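Local coordinates for protein enoyl-CoA hydratase (Bacillus halodurans, PDB 3LKE) that is probably a crotonase-superfamily enzyme acting on acyl-CoA thioesters, perhaps as an enoyl-CoA hydratase that adds water to the double bond, at residues Gly115-Asn118 with Met119-Cys123; Glu226-Gln229 with Gln230-Glu234. All coordinates share one frame; numbering follows the deposited sequence.

Interaction 1: Gly115-Asn118 with Met119-Cys123; sequences GGFN and MMLAC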
ATOM      1  N   GLY A 115       7.212 -20.830   5.884  1.00 20.09           N
ATOM      2  CA  GLY A 115       8.419 -20.062   5.680  1.00 20.63           C
ATOM      3  C   GLY A 115       9.224 -20.545   4.482  1.00 22.96           C
ATOM      4  O   GLY A 115      10.069 -19.817   3.972  1.00 22.13           O
ATOM      5  N   GLY A 116       8.980 -21.782   4.050  1.00 22.19           N
ATOM      6  CA  GLY A 116       9.598 -22.288   2.828  1.00 22.48           C
ATOM      7  C   GLY A 116       9.258 -21.415   1.629  1.00 24.41           C
ATOM      8  O   GLY A 116      10.045 -21.276   0.674  1.00 24.47           O
ATOM      9  N   PHE A 117       8.067 -20.826   1.666  1.00 21.85           N
ATOM     10  CA  PHE A 117       7.702 -19.840   0.666  1.00 20.91           C
ATOM     11  C   PHE A 117       7.994 -18.432   1.167  1.00 22.50           C
ATOM     12  O   PHE A 117       8.558 -17.615   0.445  1.00 23.93           O
ATOM     13  CB  PHE A 117       6.220 -19.937   0.292  1.00 21.16           C
ATOM     14  CG  PHE A 117       5.786 -18.876  -0.678  1.00 21.10           C
ATOM     15  CD1 PHE A 117       6.381 -18.787  -1.925  1.00 22.20           C
ATOM     16  CD2 PHE A 117       4.825 -17.945  -0.334  1.00 25.14           C
ATOM     17  CE1 PHE A 117       6.001 -17.819  -2.832  1.00 23.52           C
ATOM     18  CE2 PHE A 117       4.434 -16.966  -1.237  1.00 25.86           C
ATOM     19  CZ  PHE A 117       5.029 -16.900  -2.486  1.00 23.01           C
ATOM     20  N   ASN A 118       7.628 -18.158   2.419  1.00 20.53           N
ATOM     21  CA  ASN A 118       7.627 -16.772   2.899  1.00 20.30           C
ATOM     22  C   ASN A 118       8.981 -16.075   2.864  1.00 21.15           C
ATOM     23  O   ASN A 118       9.043 -14.870   2.593  1.00 20.35           O
ATOM     24  CB  ASN A 118       6.997 -16.687   4.292  1.00 20.37           C
ATOM     25  CG  ASN A 118       5.561 -17.159   4.288  1.00 21.85           C
ATOM     26  OD1 ASN A 118       4.881 -17.039   3.280  1.00 22.23           O
ATOM     27  ND2 ASN A 118       5.083 -17.683   5.419  1.00 21.62           N
ATOM     28  N   MET A 119      10.055 -16.820   3.122  1.00 21.57           N
ATOM     29  CA  MET A 119      11.413 -16.263   2.978  1.00 20.80           C
ATOM     30  C   MET A 119      11.615 -15.647   1.589  1.00 22.02           C
ATOM     31  O   MET A 119      12.251 -14.600   1.447  1.00 23.04           O
ATOM     32  CB  MET A 119      12.500 -17.304   3.292  1.00 21.36           C
ATOM     33  CG  MET A 119      12.713 -17.521   4.795  1.00 27.30           C
ATOM     34  SD  MET A 119      14.280 -18.339   5.229  1.00 25.32           S
ATOM     35  CE  MET A 119      15.121 -18.261   3.605  1.00 19.31           C
ATOM     36  N   MET A 120      11.039 -16.277   0.571  1.00 22.55           N
ATOM     37  CA  MET A 120      11.248 -15.811  -0.795  1.00 20.78           C
ATOM     38  C   MET A 120      10.465 -14.536  -1.112  1.00 20.77           C
ATOM     39  O   MET A 120      10.672 -13.926  -2.155  1.00 21.87           O
ATOM     40  CB  MET A 120      10.946 -16.910  -1.823  1.00 19.19           C
ATOM     41  CG  MET A 120      11.817 -18.177  -1.661  1.00 21.98           C
ATOM     42  SD  MET A 120      13.610 -17.885  -1.779  1.00 15.00           S
ATOM     43  CE  MET A 120      14.109 -18.090  -0.092  1.00 27.08           C
ATOM     44  N   LEU A 121       9.561 -14.131  -0.213  1.00 18.79           N
ATOM     45  CA  LEU A 121       8.832 -12.885  -0.412  1.00 21.57           C
ATOM     46  C   LEU A 121       9.752 -11.671  -0.339  1.00 19.86           C
ATOM     47  O   LEU A 121       9.376 -10.573  -0.767  1.00 22.48           O
ATOM     48  CB  LEU A 121       7.683 -12.769   0.591  1.00 21.63           C
ATOM     49  CG  LEU A 121       6.587 -13.811   0.407  1.00 22.39           C
ATOM     50  CD1 LEU A 121       5.553 -13.688   1.538  1.00 23.78           C
ATOM     51  CD2 LEU A 121       5.912 -13.623  -0.948  1.00 25.36           C
ATOM     52  N   ALA A 122      10.971 -11.878   0.167  1.00 21.16           N
ATOM     53  CA  ALA A 122      11.980 -10.827   0.174  1.00 20.60           C
ATOM     54  C   ALA A 122      12.593 -10.568  -1.203  1.00 24.88           C
ATOM     55  O   ALA A 122      13.276  -9.563  -1.397  1.00 24.47           O
ATOM     56  CB  ALA A 122      13.065 -11.148   1.162  1.00 21.62           C
ATOM     57  N   CYS A 123      12.360 -11.475  -2.149  1.00 22.75           N
ATOM     58  CA  CYS A 123      12.984 -11.361  -3.471  1.00 22.98           C
ATOM     59  C   CYS A 123      12.276 -10.317  -4.323  1.00 21.93           C
ATOM     60  O   CYS A 123      11.108  -9.985  -4.090  1.00 23.46           O
ATOM     61  CB  CYS A 123      12.950 -12.695  -4.223  1.00 22.78           C
ATOM     62  SG  CYS A 123      13.989 -13.976  -3.514  1.00 24.22           S
TER
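Gly-115 and Met-119 share the one i-to-i+4 hydrogen bond across this buried stretch, where a short helix tightens into a 3-10 turn. The N-H of Met-119 points almost straight at Gly-115 O, with 3.1 Å from N to O and an angle of 170°. Beyond it the pattern shortens to i-to-i+3. Met-120 N reaches Phe-117 O at 2.8 Å on a more bent path of 138°, and Leu-121 N bonds to Asn-118 O at 2.9 Å. In both cases the donor stands above the plane of the carbonyl it uses, as the tighter winding brings the amide in over the C=O group.

The apolar contact belongs to Phe-117 and Leu-121, whose side chains cross at about a right angle. With its CG anti to the backbone N (chi1 176°), the ring of Phe-117 swings along the helix until CE2 lies 3.7 Å from Leu-121 CD2. The other leucine branch turns to Asn-118, whose side chain runs beside it in the same direction; here CD1 of Leu-121 sits 3.8 Å from OD1 of Asn-118, a van der Waals contact of methyl with oxygen. The polar end of Asn-118 is held instead through ND2, which is hydrogen-bonded to Glu-136.

In crotonases the glycine-rich start of this helix supplies a backbone N-H to the oxyanion hole for the thioester carbonyl, as it probably does here. The segment links strand 111-113 to strand 125-129 of the main sheet, close to the centre of the chain. Leu-121 packs on Phe-152 and Ile-156 of helix 149-157, while Met-119 meets Cys-93 and Val-94 of helix 81-98. Met-120 touches Ala-106 of strand 103-108, and Phe-134 makes an edge-to-face ring contact with Phe-117.

Interaction 2: Glu226-Gln229 with Gln230-Glu234; sequences ELKQ and QLEQE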
ATOM      1  N   GLU A 226      12.804  -1.206   9.171  1.00 26.27           N
ATOM      2  CA  GLU A 226      11.496  -1.636   9.626  1.00 26.05           C
ATOM      3  C   GLU A 226      11.353  -3.153   9.629  1.00 25.29           C
ATOM      4  O   GLU A 226      10.765  -3.721  10.548  1.00 27.80           O
ATOM      5  CB  GLU A 226      10.409  -0.992   8.768  1.00 26.23           C
ATOM      6  CG  GLU A 226      10.453   0.513   8.838  1.00 33.86           C
ATOM      7  CD  GLU A 226      10.485   1.017  10.268  1.00 43.54           C
ATOM      8  OE1 GLU A 226       9.518   0.752  11.018  1.00 43.46           O
ATOM      9  OE2 GLU A 226      11.483   1.675  10.645  1.00 49.20           O
ATOM     10  N   LEU A 227      11.869  -3.799   8.589  1.00 24.69           N
ATOM     11  CA  LEU A 227      11.839  -5.257   8.507  1.00 25.08           C
ATOM     12  C   LEU A 227      12.678  -5.842   9.643  1.00 24.66           C
ATOM     13  O   LEU A 227      12.275  -6.795  10.328  1.00 22.31           O
ATOM     14  CB  LEU A 227      12.373  -5.728   7.144  1.00 22.27           C
ATOM     15  CG  LEU A 227      12.588  -7.238   6.987  1.00 23.02           C
ATOM     16  CD1 LEU A 227      11.305  -8.011   7.351  1.00 24.59           C
ATOM     17  CD2 LEU A 227      13.048  -7.552   5.572  1.00 23.58           C
ATOM     18  N   LYS A 228      13.857  -5.266   9.844  1.00 26.60           N
ATOM     19  CA  LYS A 228      14.749  -5.781  10.871  1.00 28.35           C
ATOM     20  C   LYS A 228      14.047  -5.759  12.218  1.00 28.24           C
ATOM     21  O   LYS A 228      14.069  -6.751  12.961  1.00 26.96           O
ATOM     22  CB  LYS A 228      16.054  -4.987  10.931  1.00 28.64           C
ATOM     23  CG  LYS A 228      16.958  -5.416  12.091  1.00 33.78           C
ATOM     24  CD  LYS A 228      18.349  -4.796  12.000  1.00 38.84           C
ATOM     25  CE  LYS A 228      18.359  -3.348  12.464  1.00 46.88           C
ATOM     26  NZ  LYS A 228      19.756  -2.820  12.569  1.00 51.25           N
ATOM     27  N   GLN A 229      13.410  -4.635  12.530  1.00 27.62           N
ATOM     28  CA  GLN A 229      12.691  -4.520  13.788  1.00 30.51           C
ATOM     29  C   GLN A 229      11.519  -5.491  13.874  1.00 28.24           C
ATOM     30  O   GLN A 229      11.237  -6.040  14.936  1.00 27.70           O
ATOM     31  CB  GLN A 229      12.210  -3.093  14.015  1.00 30.79           C
ATOM     32  CG  GLN A 229      13.321  -2.075  14.098  1.00 33.42           C
ATOM     33  CD  GLN A 229      12.791  -0.679  14.331  1.00 41.09           C
ATOM     34  OE1 GLN A 229      11.661  -0.505  14.799  1.00 43.58           O
ATOM     35  NE2 GLN A 229      13.596   0.326  13.999  1.00 38.97           N
ATOM     36  N   GLN A 230      10.836  -5.706  12.757  1.00 25.56           N
ATOM     37  CA  GLN A 230       9.690  -6.598  12.768  1.00 23.44           C
ATOM     38  C   GLN A 230      10.145  -8.051  12.992  1.00 24.79           C
ATOM     39  O   GLN A 230       9.481  -8.820  13.681  1.00 24.92           O
ATOM     40  CB  GLN A 230       8.887  -6.469  11.468  1.00 25.62           C
ATOM     41  CG  GLN A 230       7.592  -7.251  11.495  1.00 27.45           C
ATOM     42  CD  GLN A 230       6.382  -6.410  11.152  1.00 30.01           C
ATOM     43  OE1 GLN A 230       6.449  -5.180  11.124  1.00 34.68           O
ATOM     44  NE2 GLN A 230       5.266  -7.069  10.883  1.00 29.07           N
ATOM     45  N   LEU A 231      11.276  -8.420  12.402  1.00 24.36           N
ATOM     46  CA  LEU A 231      11.813  -9.775  12.574  1.00 25.89           C
ATOM     47  C   LEU A 231      12.098 -10.025  14.057  1.00 25.62           C
ATOM     48  O   LEU A 231      11.853 -11.114  14.586  1.00 25.63           O
ATOM     49  CB  LEU A 231      13.078  -9.957  11.740  1.00 25.34           C
ATOM     50  CG  LEU A 231      12.809 -10.023  10.230  1.00 25.37           C
ATOM     51  CD1 LEU A 231      14.080  -9.947   9.387  1.00 26.09           C
ATOM     52  CD2 LEU A 231      12.048 -11.308   9.925  1.00 25.96           C
ATOM     53  N   GLU A 232      12.598  -8.996  14.732  1.00 28.44           N
ATOM     54  CA  GLU A 232      12.894  -9.109  16.163  1.00 31.05           C
ATOM     55  C   GLU A 232      11.610  -9.365  16.945  1.00 30.71           C
ATOM     56  O   GLU A 232      11.550 -10.247  17.804  1.00 28.85           O
ATOM     57  CB  GLU A 232      13.599  -7.848  16.666  1.00 33.12           C
ATOM     58  CG  GLU A 232      15.005  -7.666  16.115  1.00 33.68           C
ATOM     59  CD  GLU A 232      15.565  -6.269  16.358  1.00 42.70           C
ATOM     60  OE1 GLU A 232      16.759  -6.047  16.051  1.00 44.73           O
ATOM     61  OE2 GLU A 232      14.809  -5.392  16.839  1.00 43.25           O
ATOM     62  N   GLN A 233      10.568  -8.605  16.623  1.00 26.92           N
ATOM     63  CA  GLN A 233       9.276  -8.784  17.263  1.00 24.51           C
ATOM     64  C   GLN A 233       8.663 -10.154  16.984  1.00 24.86           C
ATOM     65  O   GLN A 233       8.106 -10.782  17.878  1.00 23.80           O
ATOM     66  CB  GLN A 233       8.320  -7.660  16.843  1.00 27.61           C
ATOM     67  CG  GLN A 233       8.691  -6.314  17.430  1.00 30.37           C
ATOM     68  CD  GLN A 233       8.769  -6.362  18.950  1.00 39.20           C
ATOM     69  OE1 GLN A 233       7.901  -6.938  19.610  1.00 40.13           O
ATOM     70  NE2 GLN A 233       9.822  -5.769  19.510  1.00 42.14           N
ATOM     71  N   GLU A 234       8.762 -10.621  15.744  1.00 20.64           N
ATOM     72  CA  GLU A 234       8.252 -11.944  15.419  1.00 22.75           C
ATOM     73  C   GLU A 234       8.938 -12.983  16.305  1.00 22.97           C
ATOM     74  O   GLU A 234       8.309 -13.929  16.781  1.00 24.50           O
ATOM     75  CB  GLU A 234       8.520 -12.289  13.946  1.00 23.36           C
ATOM     76  CG  GLU A 234       7.706 -11.458  12.950  1.00 21.50           C
ATOM     77  CD  GLU A 234       8.006 -11.858  11.519  1.00 24.51           C
ATOM     78  OE1 GLU A 234       9.052 -12.513  11.309  1.00 22.73           O
ATOM     79  OE2 GLU A 234       7.205 -11.519  10.616  1.00 24.22           O
TER
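Residues Glu-226 to Gln-229 each pass their carbonyl to the amide four places on, a regular alpha-helical turn in which Leu-231 N to Leu-227 O is the shortest of these four bonds at 2.8 Å and lies nearly along the C=O axis. On the inner side, Leu-227 and Leu-231 pack against each other. CD1 of Leu-227, carried forward by a CG anti to the backbone N (chi1 172°), approaches CG of Leu-231 to 3.8 Å. That pair faces the protein: Leu-227 also rests on Phe-98 of helix 81-98 and Phe-152 of helix 149-157. On this side too, Gln-230 NE2 bonds to Ser-150 OG, a hydroxyl it shares with Glu-234 OE2.

On the outer side, Lys-228 and Glu-232 run side by side in the same direction. Their closest side-chain approach is between an aliphatic carbon and the carboxylate, CG of Lys-228 to OE1 of Glu-232 at 4.0 Å. The charged ends stay apart, NZ of Lys-228 lying 5.6 Å from OE1 of Glu-232. Gln-229 sends NE2 back to Glu-225, with which Lys-228 NZ also forms a long, weak ion pair.

The helix is thus amphipathic: leucines and the bonded ends of Gln-230 and Glu-234 fix it to the subunit, and Leu-218 of a neighbouring subunit packs on Gln-230. Between Lys-228 and Glu-232 the attraction is probably modest, acting through space without a salt bridge.

How the interactions relate
Each interaction is a single continuous piece of backbone, yet the two illustrate how depth in the fold changes local chemistry. Interaction 1 lies in the core and is wholly buried; interaction 2 is about 15 Å away between centres, on an outer helix with one face toward solvent. They do not touch, their nearest atoms being about 6 Å apart, but helices 81-98 and 149-157 serve both, and Phe-152 meets side chains from each. In the core, the winding tightens and aromatic, sulfur and aliphatic groups dominate, with one amide tied to a carboxylate. Toward the surface the regular alpha-helix persists, and its charged and amide side chains accompany just two leucines.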